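Local coordinates for DUF3218 domain-containing protein (Pseudomonas aeruginosa, PDB 2IGS), which is of unknown function but folds into a mixed helical and alpha-beta protein of the DUF3218 family, packed here into an eight-copy assembly, at the interface of chains A and B and the interface of chains A and C. Residues are numbered along the deposited sequence; one frame, centred on the assembly and turned at random. Chains: chain A/B/C, Hypothetical protein.

Chain A meets two neighbours here, chain B at contact 1 and chain C at contact 2, and the centres of the C-alpha atoms of the two patches lie about 18 Å apart. The A-B interface is two-fold symmetric, and contact 1, its mostly aromatic part, is built by both chains from helix 190-200 and strand 132-134. The A-C interface is not an exact two-fold: at contact 2 loop residues of chain A face helix 87-113 and a loop of chain C. No chain A residue given is common to both, so one subunit can hold both partners at once. Whether the eight-copy assembly forms in solution the structure alone does not show.

Contact 1: the interface of chains A and B. Residues chain A 132, 134, 191, 194-195; chain B 134, 190-191, 194.
Helix 190-200 of each subunit meets its two-fold mate here, with strand 132-134 alongside, and the rings of A:Phe194 and B:Phe194 meet across the contact. They pack edge to face with planes 57° apart: CE1 of B:Phe194 sits above one face of A:Phe194, displaced toward the rim, and CD1 of B:Phe194 comes 3.6 Å from CE1 of A:Phe194. The opposite face of A:Phe194 is covered over its centre by the CG1 methyl of A:Val132, so the ring is sandwiched between its own strand and the partner. CG of A:Phe194 points away from the backbone N (chi1 179°), which sends the ring off the helix toward chain B.

On B:Phe194, the amide nitrogen ND2 of A:Asn195 rests above one face toward the rim, 3.3 Å from CZ. ND2 of A:Asn195 also donates a hydrogen bond to the backbone O of A:Ser191, 3.1 Å away, one turn earlier in the helix; this bond helps fix the amide over the ring. OG of A:Ser191 touches CZ of B:Phe194 at 3.3 Å.

A second aromatic group lies beside the first. The rings of A:Phe134 and B:Phe134 approach from opposite directions and meet edge to face, with CE2 of B:Phe134 at the edge of A:Phe134. The rim of A:Phe134 also receives B:Phe190, whose CE2 lies 3.6 Å from CE1 of A:Phe134.

A polar link joins B:Ser191 to the strand. Its hydroxyl OG donates to the backbone O of A:Val132 at 3.1 Å, in the carbonyl plane with a C=O...OG angle of 148°. Water 1 bridges this hydroxyl to both N and O of A:Val132, adding a water-mediated link to the same residue. Because the symmetry repeats each contact with the chains exchanged, the patch probably helps hold the A-B pair together through interlocked phenylalanines, with serine-to-strand bonding helping to set its register.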
loop_
_atom_site.group_PDB
_atom_site.type_symbol
_atom_site.label_atom_id
_atom_site.label_comp_id
_atom_site.label_asym_id
_atom_site.label_seq_id
_atom_site.Cartn_x
_atom_site.Cartn_y
_atom_site.Cartn_z
ATOM N N VAL A 132 6.789 -21.499 -4.614
ATOM C CA VAL A 132 5.878 -20.385 -4.643
ATOM C C VAL A 132 6.053 -19.693 -5.990
ATOM O O VAL A 132 7.143 -19.216 -6.323
ATOM C CB VAL A 132 6.132 -19.401 -3.506
ATOM C CG1 VAL A 132 5.155 -18.215 -3.604
ATOM C CG2 VAL A 132 5.962 -20.069 -2.172
ATOM N N PHE A 134 3.325 -18.073 -9.612
ATOM C CA PHE A 134 2.148 -17.317 -10.046
ATOM C C PHE A 134 0.994 -18.156 -10.561
ATOM O O PHE A 134 1.162 -19.110 -11.303
ATOM C CB PHE A 134 2.547 -16.266 -11.102
ATOM C CG PHE A 134 3.515 -15.197 -10.596
ATOM C CD1 PHE A 134 4.886 -15.302 -10.848
ATOM C CD2 PHE A 134 3.054 -14.088 -9.879
ATOM C CE1 PHE A 134 5.787 -14.310 -10.383
ATOM C CE2 PHE A 134 3.931 -13.100 -9.435
ATOM C CZ PHE A 134 5.305 -13.210 -9.687
ATOM N N SER A 191 4.082 -8.425 -2.558
ATOM C CA SER A 191 5.514 -8.701 -2.514
ATOM C C SER A 191 5.951 -9.255 -1.129
ATOM O O SER A 191 6.684 -10.238 -1.051
ATOM C CB SER A 191 6.263 -7.407 -2.887
ATOM O OG SER A 191 7.620 -7.631 -3.139
ATOM N N PHE A 194 4.085 -12.795 -0.725
ATOM C CA PHE A 194 4.718 -13.774 -1.618
ATOM C C PHE A 194 5.995 -14.325 -0.958
ATOM O O PHE A 194 6.215 -15.536 -0.885
ATOM C CB PHE A 194 5.024 -13.130 -2.986
ATOM C CG PHE A 194 5.716 -14.057 -3.991
ATOM C CD1 PHE A 194 6.996 -14.516 -3.777
ATOM C CD2 PHE A 194 5.095 -14.411 -5.172
ATOM C CE1 PHE A 194 7.649 -15.342 -4.717
ATOM C CE2 PHE A 194 5.725 -15.234 -6.104
ATOM C CZ PHE A 194 7.005 -15.695 -5.876
ATOM N N ASN A 195 6.807 -13.408 -0.456
ATOM C CA ASN A 195 8.083 -13.732 0.135
ATOM C C ASN A 195 8.093 -14.265 1.554
ATOM O O ASN A 195 8.978 -15.023 1.907
ATOM C CB ASN A 195 9.045 -12.565 -0.067
ATOM C CG ASN A 195 9.584 -12.556 -1.493
ATOM O OD1 ASN A 195 10.316 -13.469 -1.880
ATOM N ND2 ASN A 195 9.142 -11.591 -2.304
ATOM N N PHE B 134 6.976 -5.706 -9.747
ATOM C CA PHE B 134 6.968 -6.285 -11.094
ATOM C C PHE B 134 6.851 -5.216 -12.141
ATOM O O PHE B 134 5.996 -4.342 -12.043
ATOM C CB PHE B 134 5.822 -7.282 -11.247
ATOM C CG PHE B 134 5.694 -8.214 -10.086
ATOM C CD1 PHE B 134 4.528 -8.249 -9.337
ATOM C CD2 PHE B 134 6.760 -9.012 -9.708
ATOM C CE1 PHE B 134 4.413 -9.092 -8.253
ATOM C CE2 PHE B 134 6.656 -9.861 -8.628
ATOM C CZ PHE B 134 5.482 -9.902 -7.894
ATOM N N PHE B 190 12.900 -17.544 -10.777
ATOM C CA PHE B 190 12.446 -16.159 -10.538
ATOM C C PHE B 190 12.219 -15.918 -9.043
ATOM O O PHE B 190 12.695 -14.945 -8.472
ATOM C CB PHE B 190 11.155 -15.798 -11.296
ATOM C CG PHE B 190 10.567 -14.463 -10.849
ATOM C CD1 PHE B 190 11.082 -13.258 -11.341
ATOM C CD2 PHE B 190 9.567 -14.412 -9.863
ATOM C CE1 PHE B 190 10.583 -12.052 -10.911
ATOM C CE2 PHE B 190 9.064 -13.194 -9.429
ATOM C CZ PHE B 190 9.572 -12.023 -9.945
ATOM N N SER B 191 11.469 -16.829 -8.433
ATOM C CA SER B 191 10.981 -16.687 -7.085
ATOM C C SER B 191 12.140 -16.682 -6.098
ATOM O O SER B 191 12.117 -15.937 -5.118
ATOM C CB SER B 191 10.019 -17.846 -6.834
ATOM O OG SER B 191 9.930 -18.162 -5.474
ATOM N N PHE B 194 14.003 -13.199 -6.748
ATOM C CA PHE B 194 13.087 -12.196 -6.167
ATOM C C PHE B 194 13.291 -12.143 -4.656
ATOM O O PHE B 194 13.499 -11.072 -4.092
ATOM C CB PHE B 194 11.663 -12.652 -6.515
ATOM C CG PHE B 194 10.537 -11.767 -6.024
ATOM C CD1 PHE B 194 9.245 -12.319 -5.891
ATOM C CD2 PHE B 194 10.709 -10.407 -5.756
ATOM C CE1 PHE B 194 8.129 -11.511 -5.481
ATOM C CE2 PHE B 194 9.617 -9.581 -5.332
ATOM C CZ PHE B 194 8.327 -10.131 -5.192
HETATM O O HOH W 1 9.619 -21.268 -5.864
#

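Contact 2: the interface of chains A and C. Residues chain A 145, 184; chain C 31, 100.
A:Arg184 of one subunit lays its guanidinium against C:Thr100 of the next, the two side chains crossing at about a right angle, in part of a subunit interface that is not an exact two-fold and may be a packing contact. From CB the arginine runs extended through CG to CD (chi2 164°), then bends at chi3 (49°), which turns the head toward chain C. The contact begins at NE of A:Arg184, 4.0 Å from the methyl CG2 of C:Thr100. Further out, CZ of A:Arg184 lies 3.8 Å from CG2 of C:Thr100, and NH1 of A:Arg184 lies 3.7 Å from the same CG2. CG2 of C:Thr100 lies over one face of the guanidinium, toward its rim, and meets the flat group by packing.

At the end of the chain, the guanidinium turns the edge bearing NH1 of A:Arg184 to OE2 of A:Glu145, 2.9 Å away and in the guanidinium plane, in a salt bridge within chain A. This pairing probably offsets part of the arginine's charge and steadies the head, so that a face is presented to the methyl while the edge serves the acid.

C:Thr100 places CG2 on the side away from its backbone N, with OG1 beside that N (chi1 -70°). The methyl thus reaches the arginine, while OG1 lies in the ring plane at the edge of C:Phe31. OG1 of C:Thr100 and CE1 of C:Phe31 each stand 4.5 Å from OE2 of A:Glu145, so both meet the acid only loosely.

In the fold, A:Glu145 and A:Arg184 come from separate loops of chain A, joined by their salt bridge. C:Thr100 lies midway along the long helix 87-113 of chain C, with C:Phe31 on a loop beside it.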
loop_
_atom_site.group_PDB
_atom_site.type_symbol
_atom_site.label_atom_id
_atom_site.label_comp_id
_atom_site.label_asym_id
_atom_site.label_seq_id
_atom_site.Cartn_x
_atom_site.Cartn_y
_atom_site.Cartn_z
ATOM N N GLU A 145 -4.130 -9.994 -12.985
ATOM C CA GLU A 145 -5.119 -10.702 -12.158
ATOM C C GLU A 145 -4.576 -11.951 -11.461
ATOM O O GLU A 145 -5.245 -12.504 -10.584
ATOM C CB GLU A 145 -6.361 -11.083 -12.986
ATOM C CG GLU A 145 -7.258 -9.900 -13.374
ATOM C CD GLU A 145 -8.238 -9.486 -12.279
ATOM O OE1 GLU A 145 -8.192 -10.019 -11.148
ATOM O OE2 GLU A 145 -9.054 -8.591 -12.550
ATOM N N ARG A 184 -4.173 -10.360 -5.400
ATOM C CA ARG A 184 -3.631 -10.086 -6.733
ATOM C C ARG A 184 -2.170 -9.640 -6.666
ATOM O O ARG A 184 -1.749 -9.067 -5.658
ATOM C CB ARG A 184 -4.441 -8.992 -7.436
ATOM C CG ARG A 184 -5.588 -9.511 -8.258
ATOM C CD ARG A 184 -6.550 -8.383 -8.582
ATOM N NE ARG A 184 -5.858 -7.194 -9.111
ATOM C CZ ARG A 184 -6.121 -6.631 -10.282
ATOM N NH1 ARG A 184 -7.078 -7.124 -11.052
ATOM N NH2 ARG A 184 -5.443 -5.562 -10.668
ATOM N N PHE C 31 -13.319 -8.610 -18.820
ATOM C CA PHE C 31 -13.264 -8.380 -17.364
ATOM C C PHE C 31 -14.219 -9.343 -16.672
ATOM O O PHE C 31 -15.396 -9.371 -16.991
ATOM C CB PHE C 31 -13.640 -6.911 -17.059
ATOM C CG PHE C 31 -13.621 -6.543 -15.576
ATOM C CD1 PHE C 31 -12.435 -6.166 -14.947
ATOM C CD2 PHE C 31 -14.793 -6.558 -14.822
ATOM C CE1 PHE C 31 -12.418 -5.829 -13.601
ATOM C CE2 PHE C 31 -14.782 -6.224 -13.477
ATOM C CZ PHE C 31 -13.598 -5.852 -12.865
ATOM N N THR C 100 -12.929 -4.091 -8.567
ATOM C CA THR C 100 -11.755 -4.901 -8.238
ATOM C C THR C 100 -11.348 -4.688 -6.764
ATOM O O THR C 100 -11.166 -5.635 -5.983
ATOM C CB THR C 100 -10.589 -4.561 -9.217
ATOM O OG1 THR C 100 -10.899 -5.062 -10.523
ATOM C CG2 THR C 100 -9.304 -5.207 -8.789
#